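Local coordinates for protein cytochrome P450 113A1 (Saccharopolyspora erythraea, PDB 2JJN) that hydroxylates the macrolactone ring of erythromycin D at C-12 to give erythromycin C, as a heme-dependent cytochrome P450 monooxygenase of antibiotic biosynthesis, at residues Ile18-Gly23 against Gln45-Val50; Leu98-Ser103 against Ala219-Arg224; Ser124-Ala129 against Glu368-Arg373; His243-Val248 against Pro286-Met291. The protein carries 2 engineered substitutions. All blocks are in the same frame, centred on the assembly; numbering follows the deposited sequence. Where two conformers were deposited one is given.

How the interactions relate
Interaction 4 lies in the buried centre of the P450 fold, whereas interaction 1 sits at the surface, where the N-terminal loop meets a hairpin turn; that hairpin and the strand beginning in 286-291 belong to one mixed sheet. Interaction 2 is partly buried, and it and interaction 4 both reach the heme, 98-103 through a propionate and 243-248 with 286-291 through the porphyrin edge. Interaction 3, also buried, joins two helices far from the heme and encloses interaction 4 along the chain. Chemistry follows place: charged and hydrogen-bonded in interaction 1, apolar with a charged fringe in interaction 2, a leucine-isoleucine contact beside a water-bridged arginine in interaction 3, and almost wholly carbon against carbon in interaction 4.

Interaction 1 of 4, residues Ile18-Gly23 against Gln45-Val50; sequences IDEVPG and QDRYGV
Glu-20 reaches Arg-47 and Tyr-48 because chi1 of 40° sets its CG between the backbone N and the carbonyl carbon, and chi2 of -179° carries CD straight outward. Its partners belong to the type I turn Asp-46 to Gly-49, which closes the hairpin of strands 43-45 and 51-53 at the edge of the main P450 sheet; the N-terminal loop lies against it. Tyr-48 OH donates to Glu-20 OE1 (3.0 Å) from above the carboxylate plane, while Glu-20 OE2 forms a salt bridge with Arg-47 NE at 3.4 Å. Arg-47 NH2 donates in turn to Tyr-48 OH over 3.1 Å, closing a triangle of side chains, and Arg-47 CG rests over the centre of the tyrosine ring. Asp-19 supports the arginine differently: its carboxylate meets the aliphatic CB and CD, OD1 lying 3.4 Å from Arg-47 CD, and the opposite charges are merely near each other. The backbones are joined by Arg-47 N to Asp-19 O, 2.8 Å. Within the turn, Asp-46 OD1 takes Tyr-48 N, as an Asx turn, and Val-50 N from opposite faces of its carboxylate. A water linked to Val-21 N donates to Asp-46 OD2 at 2.8 Å.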
# COMPACT_ATOMS: atom_id res chain seq x y z
N ILE A 18 29.11 0.93 -3.40
CA ILE A 18 27.66 0.80 -3.46
C ILE A 18 27.00 1.56 -2.31
O ILE A 18 26.90 1.05 -1.20
CB ILE A 18 27.22 -0.67 -3.42
CG1 ILE A 18 27.69 -1.33 -2.12
CG2 ILE A 18 27.76 -1.42 -4.63
CD1 ILE A 18 27.61 -2.84 -2.14
N ASP A 19 26.51 2.80 -2.59
CA ASP A 19 26.14 3.71 -1.53
C ASP A 19 24.70 4.14 -1.73
O ASP A 19 24.29 5.21 -1.29
CB ASP A 19 27.12 4.88 -1.48
CG ASP A 19 27.39 5.48 -2.85
OD1 ASP A 19 26.68 5.12 -3.83
OD2 ASP A 19 28.31 6.31 -2.95
N GLU A 20 23.94 3.28 -2.40
CA GLU A 20 22.48 3.40 -2.37
C GLU A 20 21.82 2.01 -2.48
O GLU A 20 22.43 1.04 -2.95
CB GLU A 20 21.95 4.47 -3.34
CG GLU A 20 22.66 4.50 -4.70
CD GLU A 20 22.14 5.59 -5.66
OE1 GLU A 20 20.97 6.01 -5.54
OE2 GLU A 20 22.92 5.98 -6.56
N VAL A 21 20.60 1.89 -1.96
CA VAL A 21 19.92 0.61 -1.94
C VAL A 21 19.83 0.06 -3.37
O VAL A 21 19.66 0.85 -4.31
CB VAL A 21 18.51 0.71 -1.31
CG1 VAL A 21 18.57 1.41 0.05
CG2 VAL A 21 17.54 1.43 -2.24
N PRO A 22 19.94 -1.28 -3.53
CA PRO A 22 19.65 -1.83 -4.87
C PRO A 22 18.18 -1.57 -5.28
O PRO A 22 17.34 -1.27 -4.41
CB PRO A 22 19.91 -3.34 -4.72
CG PRO A 22 20.74 -3.49 -3.49
CD PRO A 22 20.36 -2.33 -2.58
N GLY A 23 17.89 -1.58 -6.58
CA GLY A 23 16.53 -1.26 -7.05
C GLY A 23 15.52 -2.35 -6.67
O GLY A 23 15.90 -3.47 -6.30
N GLN A 45 23.80 4.28 6.47
CA GLN A 45 23.62 5.64 5.98
C GLN A 45 24.05 5.66 4.53
O GLN A 45 25.17 5.25 4.21
CB GLN A 45 24.57 6.54 6.78
CG GLN A 45 24.48 8.01 6.37
CD GLN A 45 25.53 8.88 7.06
OE1 GLN A 45 25.37 10.14 7.25
NE2 GLN A 45 26.61 8.27 7.42
N ASP A 46 23.14 6.06 3.64
CA ASP A 46 23.43 6.10 2.21
C ASP A 46 24.11 7.39 1.74
O ASP A 46 24.40 8.29 2.55
CB ASP A 46 22.19 5.72 1.37
CG ASP A 46 21.14 6.82 1.29
OD1 ASP A 46 21.47 8.01 1.56
OD2 ASP A 46 20.00 6.43 0.92
N ARG A 47 24.36 7.45 0.42
CA ARG A 47 25.14 8.59 -0.09
C ARG A 47 24.38 9.90 -0.04
O ARG A 47 24.99 11.00 -0.24
CB ARG A 47 25.62 8.30 -1.52
CG ARG A 47 24.52 8.28 -2.55
CD ARG A 47 25.20 8.16 -3.94
NE ARG A 47 24.39 8.69 -5.02
CZ ARG A 47 24.75 9.66 -5.87
NH1 ARG A 47 25.95 10.24 -5.78
NH2 ARG A 47 23.91 10.03 -6.83
N TYR A 48 23.07 9.83 0.18
CA TYR A 48 22.26 11.05 0.29
C TYR A 48 22.09 11.45 1.74
O TYR A 48 21.38 12.39 2.03
CB TYR A 48 20.89 10.82 -0.34
CG TYR A 48 20.95 10.36 -1.77
CD1 TYR A 48 20.62 9.07 -2.11
CD2 TYR A 48 21.41 11.23 -2.78
CE1 TYR A 48 20.69 8.63 -3.43
CE2 TYR A 48 21.49 10.80 -4.09
CZ TYR A 48 21.13 9.50 -4.40
OH TYR A 48 21.22 9.03 -5.69
N GLY A 49 22.73 10.70 2.66
CA GLY A 49 22.56 10.99 4.11
C GLY A 49 21.23 10.52 4.65
O GLY A 49 20.79 10.97 5.72
N VAL A 50 20.62 9.57 3.94
CA VAL A 50 19.37 8.93 4.38
C VAL A 50 19.74 7.62 5.05
O VAL A 50 20.58 6.89 4.57
CB VAL A 50 18.43 8.66 3.17
CG1 VAL A 50 17.21 7.91 3.65
CG2 VAL A 50 18.02 9.97 2.54
O HOH W 1 19.75 4.73 -1.27

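Interaction 2 of 4, residues Leu98-Ser103 against Ala219-Arg224; sequences LRKVVS and AEVDGR. With HEM (protoporphyrin IX containing Fe), chain B; SO4 (sulfate ion), chain F.
Val-101 is the tightly packed part of this contact, its two methyls spread over the loop that follows helix 212-218. CG1 stands anti to the backbone N (chi1 173°) and meets Ala-219 CB at 3.8 Å. The other branch, CG2, faces the carbonyl O of Arg-224 at 3.5 Å and also touches CG of that arginine, whose chain crosses the valine at about a right angle. Val-221 completes the seat by laying CG2 against Lys-100 O and Val-101 CA. The type I' turn from Val-221 to Arg-224, with backbone bonds running both ways between those two residues, presents these side chains toward the helix, and the guanidinium of Arg-224 goes on to a salt bridge with Glu-230.

On the exposed side the fit is loose: extended Lys-100 brings NZ no nearer than 4.2 Å to Asp-222 OD2, an attraction of charges without a salt bridge. Another side of the helix serves the cofactor. Arg-99 NH1 donates to propionate oxygen O2D of the heme (2.8 Å), while its NE and NH2 hold a sulfate, probably from crystallisation. With His-95, which also hydrogen-bonds the heme, Arg-99 forms the His-x-x-x-Arg heme site typical of the P450 C helix.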
# COMPACT_ATOMS: atom_id res chain seq x y z
N LEU A 98 -6.97 14.26 14.20
CA LEU A 98 -7.38 14.03 12.84
C LEU A 98 -7.83 12.57 12.64
O LEU A 98 -8.84 12.30 12.01
CB LEU A 98 -6.24 14.42 11.89
CG LEU A 98 -6.47 14.27 10.42
CD1 LEU A 98 -7.63 15.20 9.96
CD2 LEU A 98 -5.20 14.64 9.71
N ARG A 99 -7.10 11.61 13.22
CA ARG A 99 -7.46 10.22 13.05
C ARG A 99 -8.83 9.93 13.67
O ARG A 99 -9.62 9.20 13.09
CB ARG A 99 -6.36 9.31 13.66
CG ARG A 99 -6.70 7.85 13.55
CD ARG A 99 -5.87 7.14 12.54
NE ARG A 99 -6.18 5.70 12.50
CZ ARG A 99 -5.36 4.77 12.01
NH1 ARG A 99 -4.18 5.10 11.51
NH2 ARG A 99 -5.73 3.49 12.04
N LYS A 100 -9.13 10.56 14.80
CA LYS A 100 -10.44 10.36 15.40
C LYS A 100 -11.55 10.86 14.50
O LYS A 100 -12.58 10.20 14.35
CB LYS A 100 -10.53 11.10 16.73
CG LYS A 100 -9.85 10.37 17.85
CD LYS A 100 -9.89 11.23 19.10
CE LYS A 100 -9.16 10.52 20.21
NZ LYS A 100 -8.93 11.50 21.30
N VAL A 101 -11.34 12.05 13.93
CA VAL A 101 -12.35 12.62 13.06
C VAL A 101 -12.59 11.70 11.86
O VAL A 101 -13.74 11.32 11.54
CB VAL A 101 -11.93 14.01 12.56
CG1 VAL A 101 -12.93 14.49 11.52
CG2 VAL A 101 -11.89 15.02 13.71
N VAL A 102 -11.52 11.35 11.15
CA VAL A 102 -11.75 10.54 9.95
C VAL A 102 -12.30 9.14 10.25
O VAL A 102 -13.13 8.61 9.49
CB VAL A 102 -10.52 10.49 9.02
CG1 VAL A 102 -10.13 11.89 8.60
CG2 VAL A 102 -9.32 9.76 9.66
N SER A 103 -11.88 8.56 11.36
CA SER A 103 -12.35 7.23 11.78
C SER A 103 -13.85 7.26 12.05
O SER A 103 -14.53 6.26 11.83
CB SER A 103 -11.59 6.76 13.03
OG SER A 103 -12.15 5.58 13.61
N ALA A 219 -18.37 15.07 9.93
CA ALA A 219 -17.71 14.53 11.11
C ALA A 219 -17.21 15.64 12.04
O ALA A 219 -16.74 16.72 11.60
CB ALA A 219 -16.50 13.67 10.69
N GLU A 220 -17.33 15.38 13.34
CA GLU A 220 -16.76 16.30 14.30
C GLU A 220 -16.51 15.57 15.59
O GLU A 220 -17.43 14.90 16.08
CB GLU A 220 -17.72 17.42 14.58
CG GLU A 220 -17.07 18.44 15.46
CD GLU A 220 -17.85 19.72 15.56
OE1 GLU A 220 -18.17 20.10 16.70
OE2 GLU A 220 -18.14 20.33 14.51
N VAL A 221 -15.29 15.67 16.09
CA VAL A 221 -14.91 15.01 17.33
C VAL A 221 -14.16 16.03 18.15
O VAL A 221 -13.23 16.66 17.67
CB VAL A 221 -14.03 13.74 17.05
CG1 VAL A 221 -13.66 13.07 18.38
CG2 VAL A 221 -14.79 12.78 16.16
N ASP A 222 -14.62 16.23 19.39
CA ASP A 222 -14.04 17.24 20.27
C ASP A 222 -14.03 18.62 19.64
O ASP A 222 -13.12 19.42 19.89
CB ASP A 222 -12.64 16.83 20.69
CG ASP A 222 -12.64 15.51 21.46
OD1 ASP A 222 -13.66 15.21 22.13
OD2 ASP A 222 -11.63 14.78 21.37
N GLY A 223 -15.07 18.92 18.86
CA GLY A 223 -15.17 20.24 18.23
C GLY A 223 -14.28 20.42 17.01
O GLY A 223 -14.29 21.49 16.39
N ARG A 224 -13.52 19.39 16.66
CA ARG A 224 -12.63 19.46 15.48
C ARG A 224 -13.39 18.98 14.25
O ARG A 224 -13.92 17.87 14.25
CB ARG A 224 -11.39 18.60 15.70
CG ARG A 224 -10.37 18.59 14.53
CD ARG A 224 -9.79 19.97 14.28
NE ARG A 224 -8.51 19.91 13.57
CZ ARG A 224 -8.40 19.96 12.25
NH1 ARG A 224 -9.49 20.08 11.50
NH2 ARG A 224 -7.20 19.91 11.68
CHA HEM B . -1.32 3.80 6.38
CHB HEM B . 0.03 -0.19 3.91
CHC HEM B . -4.38 -0.40 1.90
CHD HEM B . -5.43 3.99 3.72
C1A HEM B . -0.64 2.69 5.92
C2A HEM B . 0.72 2.32 6.34
C3A HEM B . 1.09 1.24 5.65
C4A HEM B . 0.00 0.88 4.76
CMA HEM B . 2.45 0.50 5.73
CAA HEM B . 1.55 3.04 7.42
CBA HEM B . 2.26 4.26 6.85
CGA HEM B . 3.29 4.83 7.83
O1A HEM B . 3.44 4.28 8.96
O2A HEM B . 3.92 5.86 7.45
C1B HEM B . -1.07 -0.60 3.15
C2B HEM B . -1.13 -1.81 2.37
C3B HEM B . -2.36 -1.87 1.81
C4B HEM B . -3.08 -0.68 2.26
CMB HEM B . 0.08 -2.75 2.30
CAB HEM B . -2.99 -2.90 0.85
CBB HEM B . -2.67 -4.15 0.95
C1C HEM B . -5.04 0.77 2.21
C2C HEM B . -6.39 1.11 1.78
C3C HEM B . -6.68 2.33 2.28
C4C HEM B . -5.53 2.78 3.06
CMC HEM B . -7.25 0.16 0.90
CAC HEM B . -7.95 3.18 2.09
CBC HEM B . -9.17 2.67 2.08
C1D HEM B . -4.41 4.30 4.56
C2D HEM B . -4.35 5.53 5.28
C3D HEM B . -3.11 5.47 6.11
C4D HEM B . -2.51 4.21 5.81
CMD HEM B . -5.38 6.71 5.22
CAD HEM B . -2.56 6.54 7.07
CBD HEM B . -3.04 6.30 8.51
CGD HEM B . -2.39 7.28 9.44
O1D HEM B . -1.42 7.96 9.06
O2D HEM B . -2.88 7.38 10.59
NA HEM B . -1.07 1.76 4.95
NB HEM B . -2.26 0.11 3.04
NC HEM B . -4.57 1.83 2.97
ND HEM B . -3.28 3.52 4.89
FE HEM B . -2.84 1.71 4.09
S SO4 F . -8.96 3.77 14.14
O1 SO4 F . -8.43 2.98 13.02
O2 SO4 F . -8.63 5.18 13.97
O3 SO4 F . -8.37 3.34 15.39
O4 SO4 F . -10.41 3.55 14.18
O HOH W 2 -1.87 2.78 2.40

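Interaction 3 of 4, residues Ser124-Ala129 against Glu368-Arg373; sequences SLLADA and EEIIAR
Arg-373 stretches from helix 356-374 onto the C-terminal end of helix 115-127, a pairing that corresponds to the L and D helices of the four-helix bundle at the core of the P450 fold. CB points toward the neighbouring helix, and with CG anti to the backbone N (chi1 -177°) the extended chain runs across to helix 115-127. CD is the first atom to arrive, 3.8 Å from Leu-126 O and also alongside Leu-126 CB. NE comes next; it lies 3.4 Å from Leu-126 O at an angle too poor for a hydrogen bond, and gives its N-H instead to a water at 2.9 Å. At NE the chain turns, chi4 of 86° swinging CZ over Ala-127, whose CA sits 3.7 Å above the centre of the guanidinium. The carbonyl O of Ala-127 lies over that same face, near NH2, while NH1 passes 4.1 Å from Ala-127 CB. The group is therefore laid flat on the helix end, where the carbonyl dipoles would be expected to attract its charge. Pro-407 and Arg-408, close to the C-terminus, also touch this arginine.

Deeper in, Leu-126 supplies the apolar half: its CD1 meets Ile-370 CG1 at 4.0 Å and lies against the backbone between Glu-369 and Ile-370. The carboxylate of Glu-369 is tied to Arg-123 and Arg-119, adding salt bridges between the same two helices. Leu-126 O itself accepts from Ala-129 N at 3.2 Å and from the arginine-bound water at 2.8 Å.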
# COMPACT_ATOMS: atom_id res chain seq x y z
N SER A 124 -17.89 -9.38 -12.74
CA SER A 124 -18.17 -8.85 -14.09
C SER A 124 -16.93 -8.55 -14.89
O SER A 124 -16.89 -8.86 -16.08
CB SER A 124 -19.01 -7.60 -13.97
OG SER A 124 -20.33 -7.96 -13.58
N LEU A 125 -15.91 -8.03 -14.22
CA LEU A 125 -14.68 -7.73 -14.95
C LEU A 125 -14.02 -9.03 -15.43
O LEU A 125 -13.53 -9.13 -16.55
CB LEU A 125 -13.70 -6.96 -14.06
CG LEU A 125 -14.15 -5.52 -13.71
CD1 LEU A 125 -13.12 -4.97 -12.73
CD2 LEU A 125 -14.24 -4.65 -14.95
N LEU A 126 -13.96 -10.04 -14.56
CA LEU A 126 -13.31 -11.31 -14.96
C LEU A 126 -14.12 -12.06 -16.02
O LEU A 126 -13.54 -12.73 -16.88
CB LEU A 126 -13.11 -12.21 -13.73
CG LEU A 126 -12.02 -11.71 -12.75
CD1 LEU A 126 -12.00 -12.64 -11.58
CD2 LEU A 126 -10.67 -11.61 -13.46
N ALA A 127 -15.45 -11.95 -15.97
CA ALA A 127 -16.30 -12.74 -16.90
C ALA A 127 -16.08 -12.37 -18.38
O ALA A 127 -16.33 -13.17 -19.28
CB ALA A 127 -17.75 -12.62 -16.52
N ASP A 128 -15.55 -11.17 -18.61
CA ASP A 128 -15.32 -10.71 -19.96
C ASP A 128 -13.88 -10.77 -20.46
O ASP A 128 -13.60 -10.39 -21.61
CB ASP A 128 -15.85 -9.29 -20.07
CG ASP A 128 -17.36 -9.25 -20.00
OD1 ASP A 128 -17.97 -10.23 -20.45
OD2 ASP A 128 -17.89 -8.25 -19.48
N ALA A 129 -12.98 -11.30 -19.65
CA ALA A 129 -11.55 -11.12 -19.96
C ALA A 129 -10.91 -12.22 -20.82
O ALA A 129 -9.73 -12.11 -21.21
CB ALA A 129 -10.79 -10.97 -18.66
N GLU A 368 -11.10 -15.14 -4.18
CA GLU A 368 -12.25 -16.03 -4.27
C GLU A 368 -12.79 -16.12 -5.68
O GLU A 368 -13.13 -17.21 -6.16
CB GLU A 368 -13.36 -15.56 -3.34
CG GLU A 368 -13.03 -15.80 -1.84
CD GLU A 368 -14.09 -15.16 -0.93
OE1 GLU A 368 -14.93 -14.37 -1.42
OE2 GLU A 368 -14.06 -15.42 0.30
N GLU A 369 -12.90 -14.96 -6.34
CA GLU A 369 -13.54 -14.91 -7.66
C GLU A 369 -12.63 -15.45 -8.75
O GLU A 369 -13.10 -16.06 -9.72
CB GLU A 369 -13.97 -13.47 -7.96
CG GLU A 369 -15.06 -13.00 -7.03
CD GLU A 369 -16.35 -13.77 -7.25
OE1 GLU A 369 -16.69 -13.95 -8.44
OE2 GLU A 369 -16.98 -14.22 -6.27
N ILE A 370 -11.31 -15.25 -8.59
CA ILE A 370 -10.36 -15.81 -9.54
C ILE A 370 -10.49 -17.32 -9.49
O ILE A 370 -10.54 -18.00 -10.53
CB ILE A 370 -8.94 -15.36 -9.20
CG1 ILE A 370 -8.80 -13.87 -9.57
CG2 ILE A 370 -7.89 -16.24 -9.92
CD1 ILE A 370 -7.49 -13.24 -9.04
N ILE A 371 -10.52 -17.85 -8.26
CA ILE A 371 -10.53 -19.32 -8.12
C ILE A 371 -11.90 -19.85 -8.58
O ILE A 371 -11.97 -20.91 -9.25
CB ILE A 371 -10.23 -19.69 -6.67
CG1 ILE A 371 -8.75 -19.43 -6.41
CG2 ILE A 371 -10.54 -21.16 -6.41
CD1 ILE A 371 -8.38 -19.55 -4.90
N ALA A 372 -12.99 -19.15 -8.25
CA ALA A 372 -14.32 -19.60 -8.65
C ALA A 372 -14.43 -19.73 -10.16
O ALA A 372 -15.02 -20.69 -10.68
CB ALA A 372 -15.42 -18.62 -8.12
N ARG A 373 -13.88 -18.77 -10.89
CA ARG A 373 -14.02 -18.80 -12.34
C ARG A 373 -13.01 -19.70 -13.00
O ARG A 373 -13.36 -20.48 -13.92
CB ARG A 373 -13.94 -17.38 -12.95
CG ARG A 373 -14.15 -17.41 -14.46
CD ARG A 373 -14.25 -15.99 -15.06
NE ARG A 373 -14.10 -16.02 -16.54
CZ ARG A 373 -15.08 -16.22 -17.41
NH1 ARG A 373 -16.34 -16.49 -17.01
NH2 ARG A 373 -14.81 -16.23 -18.71
O HOH W 3 -12.24 -14.75 -18.36

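Interaction 4 of 4, residues His243-Val248 against Pro286-Met291; sequences HITTTV and PPFPQM. With HEM (protoporphyrin IX containing Fe), chain B.
Thr-245 turns its two branches to different partners, CG2 toward the Phe-288 ring and OG1 to the rim of the heme, 3.1 Å from HEM CAB, and no hydrogen bond passes between helix and loop. The CG2 contact is modelled too short to be reliable, while OG1 is hydrogen-bonded to Ala-241 O one helical turn back. Ile-244 adds a methyl to the same ring, CG2 approaching Phe-288 CZ obliquely at 3.7 Å in the conformer described. One turn on, Val-248 has CG1 anti to the backbone N (chi1 169°), which lays that methyl on Pro-287 CB at 3.8 Å.

Both loop residues continue onto the cofactor. Pro-287 CD packs 3.8 Å from heme methyl CMB, and Phe-288 presents its edge, CD1 standing 3.8 Å from the meso carbon CHB. The iron-bound water, 2.2 Å from FE, is also near the plane of that ring, at its edge. In position Thr-245 corresponds to the conserved I-helix threonine which, in P450 relatives, assists oxygen activation. Carbon-lined on the loop side, with the hydroxyl tied back to its own helix, the contact implies an apolar wall beside the oxygen site, consistent with a pocket for a bulky macrolide.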
# COMPACT_ATOMS: atom_id res chain seq x y z
N HIS A 243 -5.44 2.48 -3.49
CA HIS A 243 -5.44 2.03 -4.85
C HIS A 243 -4.13 1.34 -5.16
O HIS A 243 -4.11 0.13 -5.48
CB HIS A 243 -5.72 3.19 -5.78
CG HIS A 243 -5.87 2.77 -7.19
ND1 HIS A 243 -5.88 3.67 -8.23
CD2 HIS A 243 -5.97 1.54 -7.75
CE1 HIS A 243 -6.01 3.01 -9.37
NE2 HIS A 243 -6.06 1.71 -9.11
N ILE A 244 -3.04 2.09 -5.08
CA ILE A 244 -1.72 1.55 -5.36
C ILE A 244 -1.57 0.16 -4.72
O ILE A 244 -1.18 -0.85 -5.37
CB ILE A 244 -0.61 2.51 -4.78
CG1 ILE A 244 0.78 1.89 -4.90
CG2 ILE A 244 -0.82 2.75 -3.30
CD1 ILE A 244 1.02 1.24 -6.18
N THR A 245 -1.89 0.10 -3.44
CA THR A 245 -1.48 -1.05 -2.61
C THR A 245 -2.33 -2.24 -2.96
O THR A 245 -1.84 -3.35 -3.08
CB THR A 245 -1.72 -0.77 -1.13
OG1 THR A 245 -3.08 -0.35 -0.95
CG2 THR A 245 -0.77 0.27 -0.61
N THR A 246 -3.61 -2.02 -3.13
CA THR A 246 -4.47 -3.15 -3.39
C THR A 246 -4.19 -3.71 -4.77
O THR A 246 -4.07 -4.94 -4.94
CB THR A 246 -5.97 -2.80 -3.05
OG1 THR A 246 -6.02 -1.89 -1.90
CG2 THR A 246 -6.80 -3.98 -2.78
N THR A 247 -3.90 -2.84 -5.74
CA THR A 247 -3.47 -3.27 -7.08
C THR A 247 -2.15 -4.10 -7.04
O THR A 247 -2.09 -5.19 -7.59
CB THR A 247 -3.28 -2.07 -7.99
OG1 THR A 247 -4.55 -1.41 -8.10
CG2 THR A 247 -2.74 -2.45 -9.41
N VAL A 248 -1.13 -3.59 -6.38
CA VAL A 248 0.13 -4.32 -6.20
C VAL A 248 -0.07 -5.64 -5.42
O VAL A 248 0.53 -6.67 -5.78
CB VAL A 248 1.12 -3.37 -5.47
CG1 VAL A 248 2.34 -4.14 -5.02
CG2 VAL A 248 1.48 -2.17 -6.44
N PRO A 286 5.36 -7.48 0.71
CA PRO A 286 4.62 -6.26 1.16
C PRO A 286 4.57 -5.24 0.04
O PRO A 286 5.60 -4.94 -0.54
CB PRO A 286 5.45 -5.74 2.34
CG PRO A 286 6.83 -6.35 2.17
CD PRO A 286 6.57 -7.73 1.53
N PRO A 287 3.39 -4.72 -0.29
CA PRO A 287 3.31 -3.72 -1.35
C PRO A 287 4.19 -2.51 -1.10
O PRO A 287 4.77 -2.00 -2.06
CB PRO A 287 1.82 -3.38 -1.37
CG PRO A 287 1.14 -4.69 -0.92
CD PRO A 287 2.06 -5.18 0.13
N PHE A 288 4.30 -2.07 0.16
CA PHE A 288 5.18 -0.96 0.50
C PHE A 288 6.33 -1.55 1.31
O PHE A 288 6.17 -1.87 2.48
CB PHE A 288 4.46 0.06 1.37
CG PHE A 288 3.50 0.93 0.66
CD1 PHE A 288 2.28 1.19 1.24
CD2 PHE A 288 3.84 1.55 -0.53
CE1 PHE A 288 1.36 2.06 0.61
CE2 PHE A 288 2.93 2.41 -1.18
CZ PHE A 288 1.70 2.64 -0.59
N PRO A 289 7.47 -1.78 0.69
CA PRO A 289 8.58 -2.42 1.42
C PRO A 289 9.29 -1.51 2.41
O PRO A 289 10.06 -2.01 3.27
CB PRO A 289 9.52 -2.86 0.27
CG PRO A 289 9.22 -1.94 -0.83
CD PRO A 289 7.75 -1.68 -0.77
N GLN A 290 9.04 -0.22 2.32
CA GLN A 290 9.72 0.76 3.17
C GLN A 290 8.80 1.90 3.53
O GLN A 290 7.87 2.23 2.78
CB GLN A 290 10.97 1.29 2.44
CG GLN A 290 10.66 1.92 1.08
CD GLN A 290 11.87 2.32 0.25
OE1 GLN A 290 13.00 1.85 0.46
NE2 GLN A 290 11.66 3.24 -0.68
N MET A 291 9.05 2.50 4.70
CA MET A 291 8.36 3.72 5.14
C MET A 291 9.40 4.73 5.56
O MET A 291 10.47 4.34 5.91
CB MET A 291 7.39 3.49 6.32
CG MET A 291 6.11 2.86 5.86
SD MET A 291 6.38 1.21 6.39
CE MET A 291 5.74 1.34 8.05
CHA HEM B . -1.32 3.80 6.38
CHB HEM B . 0.03 -0.19 3.91
CHC HEM B . -4.38 -0.40 1.90
CHD HEM B . -5.43 3.99 3.72
C1A HEM B . -0.64 2.69 5.92
C2A HEM B . 0.72 2.32 6.34
C3A HEM B . 1.09 1.24 5.65
C4A HEM B . 0.00 0.88 4.76
CMA HEM B . 2.45 0.50 5.73
CAA HEM B . 1.55 3.04 7.42
CBA HEM B . 2.26 4.26 6.85
CGA HEM B . 3.29 4.83 7.83
O1A HEM B . 3.44 4.28 8.96
O2A HEM B . 3.92 5.86 7.45
C1B HEM B . -1.07 -0.60 3.15
C2B HEM B . -1.13 -1.81 2.37
C3B HEM B . -2.36 -1.87 1.81
C4B HEM B . -3.08 -0.68 2.26
CMB HEM B . 0.08 -2.75 2.30
CAB HEM B . -2.99 -2.90 0.85
CBB HEM B . -2.67 -4.15 0.95
C1C HEM B . -5.04 0.77 2.21
C2C HEM B . -6.39 1.11 1.78
C3C HEM B . -6.68 2.33 2.28
C4C HEM B . -5.53 2.78 3.06
CMC HEM B . -7.25 0.16 0.90
CAC HEM B . -7.95 3.18 2.09
CBC HEM B . -9.17 2.67 2.08
C1D HEM B . -4.41 4.30 4.56
C2D HEM B . -4.35 5.53 5.28
C3D HEM B . -3.11 5.47 6.11
C4D HEM B . -2.51 4.21 5.81
CMD HEM B . -5.38 6.71 5.22
CAD HEM B . -2.56 6.54 7.07
CBD HEM B . -3.04 6.30 8.51
CGD HEM B . -2.39 7.28 9.44
O1D HEM B . -1.42 7.96 9.06
O2D HEM B . -2.88 7.38 10.59
NA HEM B . -1.07 1.76 4.95
NB HEM B . -2.26 0.11 3.04
NC HEM B . -4.57 1.83 2.97
ND HEM B . -3.28 3.52 4.89
FE HEM B . -2.84 1.71 4.09
O HOH W 2 -1.87 2.78 2.40